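Local structure of RegF protein (Neisseria gonorrhoeae, 4HOJ) at the interface of chains A and B. The protein is a glutathione transferase homolog, also named stringent starvation protein A, that binds glutathione and calcium and probably works as a two-fold symmetric dimer. Sequence-based numbering; all coordinates share one arbitrary frame. Chains: chain A/B, RegF protein.

Contact 1: the interface of chains A and B. Residues chain A 97-98, 101-102; chain B 49, 64.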
# COMPACT_ATOMS: atom_id res chain seq x y z
N TYR A 97 4.32 -3.26 -3.43
CA TYR A 97 3.88 -3.71 -2.12
C TYR A 97 4.90 -4.69 -1.56
O TYR A 97 5.28 -4.59 -0.37
CB TYR A 97 2.47 -4.37 -2.27
CG TYR A 97 2.02 -4.99 -0.94
CD1 TYR A 97 1.42 -4.22 0.05
CD2 TYR A 97 2.20 -6.31 -0.69
CE1 TYR A 97 1.05 -4.77 1.29
CE2 TYR A 97 1.81 -6.88 0.54
CZ TYR A 97 1.28 -6.09 1.54
OH TYR A 97 0.94 -6.60 2.76
N ARG A 98 5.34 -5.67 -2.36
CA ARG A 98 6.31 -6.61 -1.84
C ARG A 98 7.64 -5.94 -1.50
O ARG A 98 8.28 -6.35 -0.52
CB ARG A 98 6.51 -7.75 -2.81
CG ARG A 98 5.22 -8.63 -2.83
CD ARG A 98 5.40 -10.01 -3.40
NE ARG A 98 6.49 -10.70 -2.75
CZ ARG A 98 7.14 -11.71 -3.30
NH1 ARG A 98 6.72 -12.19 -4.49
NH2 ARG A 98 8.17 -12.25 -2.65
N LYS A 101 7.21 -4.41 1.92
CA LYS A 101 7.10 -5.36 3.02
C LYS A 101 8.38 -6.20 3.25
O LYS A 101 8.59 -6.69 4.35
CB LYS A 101 5.92 -6.31 2.72
CG LYS A 101 5.74 -7.45 3.70
CD LYS A 101 4.36 -8.08 3.54
CE LYS A 101 4.23 -9.28 4.45
NZ LYS A 101 2.86 -9.85 4.51
N GLU A 102 9.19 -6.35 2.20
CA GLU A 102 10.33 -7.30 2.25
C GLU A 102 11.68 -6.64 2.10
O GLU A 102 12.72 -7.29 2.37
CB GLU A 102 10.17 -8.35 1.14
CG GLU A 102 8.87 -9.11 1.23
CD GLU A 102 8.59 -9.96 0.01
OE1 GLU A 102 9.50 -10.19 -0.80
OE2 GLU A 102 7.41 -10.35 -0.16
N TYR B 49 2.90 -15.33 0.72
CA TYR B 49 2.39 -15.24 2.09
C TYR B 49 1.37 -16.31 2.45
O TYR B 49 0.95 -16.37 3.60
CB TYR B 49 1.81 -13.85 2.34
CG TYR B 49 2.77 -12.76 1.96
CD1 TYR B 49 4.04 -12.72 2.50
CD2 TYR B 49 2.45 -11.83 1.00
CE1 TYR B 49 4.94 -11.72 2.12
CE2 TYR B 49 3.35 -10.83 0.62
CZ TYR B 49 4.56 -10.80 1.18
OH TYR B 49 5.45 -9.78 0.76
N GLU B 64 -3.03 -9.61 -2.14
CA GLU B 64 -3.28 -8.38 -1.41
C GLU B 64 -4.57 -7.75 -1.88
O GLU B 64 -4.70 -7.18 -2.99
CB GLU B 64 -2.11 -7.40 -1.58
CG GLU B 64 -2.18 -6.20 -0.64
CD GLU B 64 -2.09 -6.53 0.83
OE1 GLU B 64 -1.76 -7.67 1.19
OE2 GLU B 64 -2.24 -5.55 1.61
O HOH W 1 -1.58 -4.95 4.11
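B:Tyr49 reaches across to the C-terminal end of an A helix and lies with A:Lys101 over one face and its hydroxyl toward A:Glu102, losing 99 Å² of surface to the partner. A:Lys101 NZ, the side-chain amine, stands above the middle of the B:Tyr49 ring at 3.6 Å from its centroid, a cation-pi contact. With CG anti to the backbone N (chi1 175°) and the chain extended, A:Lys101 slides past the tyrosine in the opposite direction, its CE 3.5 Å from B:Tyr49 CE1. The phenol oxygen OH points to A:Glu102 OE2, but their separation is too short to be sound, so any bond there is doubtful. That glutamate is gripped side-on from its own chain: A:Arg98 NE makes a hydrogen-bonded salt bridge to A:Glu102 OE2 at 2.8 Å, and A:Arg98 NH2 a hydrogen bond to A:Glu102 OE1 at 3.1 Å, which should fix the carboxylate's rotation. Separately, the B:Glu64 carboxylate stacks on the phenol end of the A:Tyr97 ring, the planes 24° apart, with B:Glu64 OE1 3.3 Å from A:Tyr97 OH and OE2 beside CE1. Water 1 sits 2.7 Å from B:Glu64 OE2 and makes a longer approach to A:Tyr97 OH. The A residues belong to helix 86-102, whereas B:Tyr49 and B:Glu64 come from loops of the N-terminal glutathione-binding region; B:Glu64 lines the glutathione pocket, so the subunit boundary abuts the ligand site.

Contact 2: the interface of chains A and B. Residues chain A 60, 71, 75; chain B 86-87.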
# COMPACT_ATOMS: atom_id res chain seq x y z
N LEU A 60 -4.48 19.99 -0.33
CA LEU A 60 -4.14 18.57 -0.26
C LEU A 60 -2.87 18.34 0.53
O LEU A 60 -1.82 18.93 0.24
CB LEU A 60 -3.92 18.02 -1.67
CG LEU A 60 -3.43 16.58 -1.77
CD1 LEU A 60 -4.44 15.59 -1.27
CD2 LEU A 60 -3.04 16.26 -3.19
N TYR A 71 0.19 10.10 -6.71
CA TYR A 71 -0.47 11.37 -6.94
C TYR A 71 0.29 12.18 -7.98
O TYR A 71 -0.31 12.66 -8.94
CB TYR A 71 -0.63 12.15 -5.61
CG TYR A 71 -1.12 13.54 -5.84
CD1 TYR A 71 -2.44 13.79 -6.16
CD2 TYR A 71 -0.26 14.62 -5.71
CE1 TYR A 71 -2.90 15.09 -6.36
CE2 TYR A 71 -0.69 15.92 -5.93
CZ TYR A 71 -2.00 16.15 -6.25
OH TYR A 71 -2.45 17.43 -6.43
N ARG A 75 -1.18 13.63 -11.39
CA ARG A 75 -1.38 15.06 -11.39
C ARG A 75 -0.64 15.74 -12.57
O ARG A 75 -1.12 16.74 -13.14
CB ARG A 75 -0.89 15.60 -10.05
CG ARG A 75 -0.79 17.07 -9.94
CD ARG A 75 -2.13 17.69 -9.67
NE ARG A 75 -1.90 19.10 -9.45
CZ ARG A 75 -1.61 19.97 -10.41
NH1 ARG A 75 -1.56 19.59 -11.68
NH2 ARG A 75 -1.39 21.25 -10.10
N PRO B 86 -7.45 13.50 -9.62
CA PRO B 86 -6.24 13.02 -8.93
C PRO B 86 -6.16 13.41 -7.47
O PRO B 86 -5.62 12.65 -6.63
CB PRO B 86 -5.10 13.66 -9.72
CG PRO B 86 -5.70 13.89 -11.08
CD PRO B 86 -7.14 14.19 -10.89
N VAL B 87 -6.75 14.54 -7.09
CA VAL B 87 -6.73 14.96 -5.69
C VAL B 87 -7.55 14.03 -4.81
O VAL B 87 -7.07 13.54 -3.77
CB VAL B 87 -7.21 16.45 -5.56
CG1 VAL B 87 -7.41 16.81 -4.10
CG2 VAL B 87 -6.22 17.38 -6.23
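A:Tyr71 meets B:Pro86 and B:Val87 with one edge of its ring, while both faces are covered by residues of its own chain. From CB, the ring leaves with CG anti to the backbone N (chi1 172°), which carries it away from helix 65-75 toward the start of a helix in chain B. A:Tyr71 CD1 is the first atom to arrive, 3.4 Å from the carbonyl oxygen O of B:Pro86. A:Tyr71 CE1, next along the same edge, lies 3.8 Å from the carbonyl carbon C of B:Pro86 and 3.9 Å from CA of B:Val87. B:Pro86 C and B:Val87 N are in the ring plane, and the edge of the ring points at the face of the peptide group joining them; the two planes are steeply inclined, not stacked. A:Leu60 CD2 lies above one face of the ring and A:Arg75 CB above the other, each displaced toward the rim, and this cover probably limits the ring's rotation. A:Arg75 then carries its guanidinium past the phenol, whose oxygen lies in plane at the guanidinium edge. B:Val87 runs alongside the ring, pointing the same way. The patch is thus a small van der Waals part of the two-fold interface, burying 127 Å² where B helix 86-102 begins. At the tip of the tyrosine, the phenol oxygen A:Tyr71 OH ends 3.8 Å from B:Val87 CG2, the methyl that is anti to the carbonyl carbon.

Contact 3: the interface of chains A and B. Residues chain A 87, 90-91, 94; chain B 59-62.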
# COMPACT_ATOMS: atom_id res chain seq x y z
N VAL A 87 -3.02 -4.77 -16.59
CA VAL A 87 -2.28 -5.95 -16.16
C VAL A 87 -0.89 -5.59 -15.65
O VAL A 87 -0.49 -5.99 -14.54
CB VAL A 87 -2.21 -7.02 -17.30
CG1 VAL A 87 -1.26 -8.14 -16.92
CG2 VAL A 87 -3.60 -7.55 -17.59
N GLY A 90 -1.14 -3.64 -12.42
CA GLY A 90 -1.39 -4.47 -11.24
C GLY A 90 -0.18 -5.22 -10.82
O GLY A 90 0.15 -5.25 -9.62
N ARG A 91 0.54 -5.81 -11.78
CA ARG A 91 1.77 -6.49 -11.45
C ARG A 91 2.73 -5.51 -10.78
O ARG A 91 3.40 -5.87 -9.80
CB ARG A 91 2.46 -7.06 -12.71
CG ARG A 91 1.82 -8.31 -13.20
CD ARG A 91 2.73 -9.04 -14.22
NE ARG A 91 2.08 -10.26 -14.69
CZ ARG A 91 1.71 -10.45 -15.95
NH1 ARG A 91 1.96 -9.50 -16.84
NH2 ARG A 91 1.12 -11.59 -16.31
N LEU A 94 1.86 -4.67 -7.22
CA LEU A 94 2.20 -5.77 -6.32
C LEU A 94 3.68 -5.83 -6.06
O LEU A 94 4.07 -6.10 -4.91
CB LEU A 94 1.62 -7.09 -6.90
CG LEU A 94 1.80 -8.29 -5.96
CD1 LEU A 94 1.10 -8.07 -4.58
CD2 LEU A 94 1.27 -9.56 -6.67
N ASP B 59 -2.52 -15.32 -17.22
CA ASP B 59 -1.17 -15.40 -16.66
C ASP B 59 -0.93 -14.39 -15.52
O ASP B 59 0.17 -14.34 -14.94
CB ASP B 59 -0.17 -15.12 -17.79
CG ASP B 59 -0.38 -13.75 -18.38
OD1 ASP B 59 -1.54 -13.44 -18.75
OD2 ASP B 59 0.59 -12.96 -18.42
N LEU B 60 -1.93 -13.57 -15.22
CA LEU B 60 -1.79 -12.65 -14.10
C LEU B 60 -2.19 -13.28 -12.79
O LEU B 60 -3.30 -13.82 -12.65
CB LEU B 60 -2.68 -11.43 -14.32
CG LEU B 60 -2.74 -10.41 -13.19
CD1 LEU B 60 -1.42 -9.73 -12.96
CD2 LEU B 60 -3.82 -9.40 -13.44
N VAL B 61 -1.32 -13.20 -11.78
CA VAL B 61 -1.63 -13.65 -10.44
C VAL B 61 -1.42 -12.50 -9.46
O VAL B 61 -0.29 -11.97 -9.39
CB VAL B 61 -0.70 -14.78 -10.03
CG1 VAL B 61 -1.04 -15.26 -8.64
CG2 VAL B 61 -0.84 -15.95 -11.02
N LEU B 62 -2.44 -12.09 -8.72
CA LEU B 62 -2.33 -11.02 -7.72
C LEU B 62 -2.74 -11.52 -6.36
O LEU B 62 -3.71 -12.28 -6.23
CB LEU B 62 -3.23 -9.85 -8.08
CG LEU B 62 -2.90 -9.13 -9.37
CD1 LEU B 62 -3.98 -8.05 -9.58
CD2 LEU B 62 -1.52 -8.44 -9.30
O HOH W 2 1.36 -12.13 -12.56
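NH2 of A:Arg91, a terminal guanidinium nitrogen, reaches both the side chain and the backbone of B:Asp59. A:Arg91 NH2 donates to B:Asp59 OD2 at 2.6 Å, a salt bridge, and weakly to the carbonyl oxygen B:Asp59 O at 3.2 Å. The donor lies above the carboxylate, 62° out of its plane, and B:Asp59 is poorly ordered, so the details of this bridge deserve caution. A second link runs through water 2: A:Arg91 NE holds it at 2.9 Å (168° at H), and the backbone N of B:Val61 holds it at 3.0 Å, slightly straighter still. Water 2 and the B:Asp59 carbonyl both lie at the guanidinium edge, in its plane. With CG beside the backbone N (chi1 -77°) and the chain extended as far as NE, A:Arg91 slides past B:Leu60 in the opposite direction, A:Arg91 CG 3.6 Å from B:Leu60 CD1. Two residues further along the strand, B:Leu62 CD2 packs against the A:Gly90 carbonyl oxygen O at 3.6 Å and against A:Leu94 CD2 at 4.0 Å. Here the first half of A helix 86-102 lies against B strand 60-63 and its preceding loop, joining the C-terminal region of one subunit to the N-terminal region of the other.

Helix 86-102 runs through all three contacts: chain A supplies it to contacts 1 and 3, chain B to contact 2. The centres of contacts 1 and 3 are about 13 Å apart, successive stations along one A helix, while contact 2 is about 25 Å from each. Position 60 meets position 87 in contact 2 and again, with the chains exchanged, in contact 3, as the two-fold axis requires. Each subunit thus offers its helix to the partner's N-terminal region. The pairing resembles the dimers usual among glutathione transferases, and its spread along the helix engages the partner from the first turn to the last.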